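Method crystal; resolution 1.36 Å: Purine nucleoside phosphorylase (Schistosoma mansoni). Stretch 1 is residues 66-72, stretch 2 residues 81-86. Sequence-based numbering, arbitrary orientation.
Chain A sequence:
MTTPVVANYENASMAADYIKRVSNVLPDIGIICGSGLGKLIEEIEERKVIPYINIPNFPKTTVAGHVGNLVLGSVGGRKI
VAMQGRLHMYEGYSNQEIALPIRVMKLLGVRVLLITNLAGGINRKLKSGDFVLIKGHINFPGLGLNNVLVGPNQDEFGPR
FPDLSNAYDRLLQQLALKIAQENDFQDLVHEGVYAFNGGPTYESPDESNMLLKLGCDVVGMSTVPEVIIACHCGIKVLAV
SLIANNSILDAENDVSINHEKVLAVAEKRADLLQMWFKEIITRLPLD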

# COMPACT_ATOMS: atom_id res chain seq x y z
N HIS A 66 -17.96 -18.99 9.17
CA HIS A 66 -17.71 -18.94 10.61
C HIS A 66 -18.65 -17.96 11.31
O HIS A 66 -19.54 -17.38 10.68
CB HIS A 66 -16.22 -18.68 10.91
CG HIS A 66 -15.30 -19.67 10.27
ND1 HIS A 66 -14.95 -20.87 10.86
CD2 HIS A 66 -14.66 -19.64 9.07
CE1 HIS A 66 -14.14 -21.53 10.06
NE2 HIS A 66 -13.94 -20.81 8.97
N VAL A 67 -18.46 -17.76 12.62
CA VAL A 67 -19.47 -17.07 13.42
C VAL A 67 -19.52 -15.58 13.07
O VAL A 67 -18.51 -14.96 12.70
CB VAL A 67 -19.22 -17.30 14.92
CG1 VAL A 67 -17.93 -16.61 15.36
CG2 VAL A 67 -20.41 -16.84 15.75
N GLY A 68 -20.71 -15.01 13.18
CA GLY A 68 -20.90 -13.59 12.95
C GLY A 68 -22.11 -13.06 13.71
O GLY A 68 -23.21 -12.99 13.15
N ASN A 69 -21.92 -12.69 14.98
CA ASN A 69 -22.99 -12.24 15.84
C ASN A 69 -22.57 -10.98 16.58
O ASN A 69 -21.40 -10.82 16.93
CB ASN A 69 -23.30 -13.27 16.94
CG ASN A 69 -23.86 -14.56 16.40
OD1 ASN A 69 -24.73 -14.57 15.53
ND2 ASN A 69 -23.36 -15.67 16.93
N LEU A 70 -23.53 -10.09 16.79
CA LEU A 70 -23.40 -9.02 17.78
C LEU A 70 -24.02 -9.52 19.07
O LEU A 70 -25.15 -10.02 19.06
CB LEU A 70 -24.15 -7.79 17.30
CG LEU A 70 -23.56 -6.42 17.58
CD1 LEU A 70 -22.18 -6.28 16.95
CD2 LEU A 70 -24.50 -5.34 17.05
N VAL A 71 -23.29 -9.41 20.18
CA VAL A 71 -23.75 -9.90 21.47
C VAL A 71 -23.82 -8.71 22.43
O VAL A 71 -22.81 -8.02 22.64
CB VAL A 71 -22.84 -11.01 22.02
CG1 VAL A 71 -23.41 -11.57 23.32
CG2 VAL A 71 -22.66 -12.11 20.98
N LEU A 72 -24.99 -8.48 23.01
CA LEU A 72 -25.20 -7.38 23.95
C LEU A 72 -25.61 -7.94 25.30
O LEU A 72 -26.33 -8.94 25.38
CB LEU A 72 -26.28 -6.41 23.46
CG LEU A 72 -25.93 -5.65 22.18
CD1 LEU A 72 -26.51 -6.34 20.96
CD2 LEU A 72 -26.40 -4.21 22.27
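Stretch 2 (81-86) VAMQGR

How does stretch 2 run against stretch 1? It lies beside it as an antiparallel β-strand: residues 81-84 pair with 69-72, the N-to-C directions are 154° apart, and the strand axes approach to 4.6 Å. All four paired residues of stretch 2 are extended, with phi from -131° to -92° and psi from 99° to 143°. Together the stretches bury 485 Å².

What meets the loop that leads into the strand? His66 makes no contact, but Val67 points toward stretch 2, its CG2 3.8 Å from Gln84 OE1. Gly85, at phi/psi 108/82, brings its CA to 3.4 Å from Val67 O in a CA-H...O contact. A CB on Gly85 would fall about 2.1 Å from that same Val67 O, so the close approach relies on glycine. Gly68 CA then lies 3.3 Å from Gln84 O.

Where does the ladder of hydrogen bonds begin? Asn69 faces Gln84 with CA atoms 5.0 Å apart, and the backbones bond both ways: Asn69 N to Gln84 O at 2.9 Å, and Gln84 N to Asn69 O at 2.7 Å. The side chains add a nearly straight bond, Asn69 ND2 to Gln84 OE1 at 3.0 Å, made possible because both project from the same face of the sheet.

How does the pairing continue to Leu72? Leu70 sits across from Met83 as a non-hydrogen-bonded pair, its CD1 4.0 Å from Met83 CG, while its CG reaches Val81 CG2 at 3.7 Å. Val71 then joins Ala82 through Val71 N to Ala82 O at 2.9 Å and Ala82 N to Val71 O at 2.7 Å. Its side chain shares a face with Asn69, Ala82 and Gln84. Leu72 returns to the face of Leu70, and its CG packs 3.8 Å from Val81 CG2.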

# COMPACT_ATOMS: atom_id res chain seq x y z
N VAL A 81 -21.46 -4.18 24.17
CA VAL A 81 -21.79 -4.80 22.89
C VAL A 81 -20.50 -5.39 22.33
O VAL A 81 -19.47 -4.71 22.30
CB VAL A 81 -22.43 -3.81 21.90
CG1 VAL A 81 -21.59 -2.54 21.74
CG2 VAL A 81 -22.65 -4.47 20.55
N ALA A 82 -20.55 -6.65 21.91
CA ALA A 82 -19.37 -7.36 21.43
C ALA A 82 -19.57 -7.80 19.99
O ALA A 82 -20.66 -8.22 19.61
CB ALA A 82 -19.12 -8.61 22.27
N MET A 83 -18.49 -7.75 19.20
CA MET A 83 -18.49 -8.39 17.89
C MET A 83 -17.95 -9.81 18.05
O MET A 83 -16.78 -9.99 18.40
CB MET A 83 -17.65 -7.61 16.89
CG MET A 83 -18.22 -6.24 16.59
SD MET A 83 -17.42 -5.39 15.21
CE MET A 83 -18.04 -6.34 13.81
N GLN A 84 -18.80 -10.80 17.80
CA GLN A 84 -18.39 -12.20 17.83
C GLN A 84 -18.18 -12.63 16.39
O GLN A 84 -19.13 -12.94 15.67
CB GLN A 84 -19.46 -13.05 18.51
CG GLN A 84 -19.02 -14.46 18.79
CD GLN A 84 -20.09 -15.24 19.50
OE1 GLN A 84 -21.24 -15.28 19.06
NE2 GLN A 84 -19.72 -15.86 20.61
N GLY A 85 -16.92 -12.64 15.95
CA GLY A 85 -16.65 -12.81 14.54
C GLY A 85 -16.16 -11.50 13.95
O GLY A 85 -16.92 -10.73 13.36
N ARG A 86 -14.87 -11.25 14.14
CA ARG A 86 -14.25 -10.01 13.72
C ARG A 86 -14.13 -9.95 12.19
O ARG A 86 -13.94 -10.97 11.52
CB ARG A 86 -12.85 -9.99 14.32
CG ARG A 86 -12.09 -8.74 14.15
CD ARG A 86 -10.82 -8.91 14.91
NE ARG A 86 -10.19 -7.62 15.16
CZ ARG A 86 -9.25 -7.45 16.07
NH1 ARG A 86 -8.83 -8.48 16.80
NH2 ARG A 86 -8.72 -6.25 16.24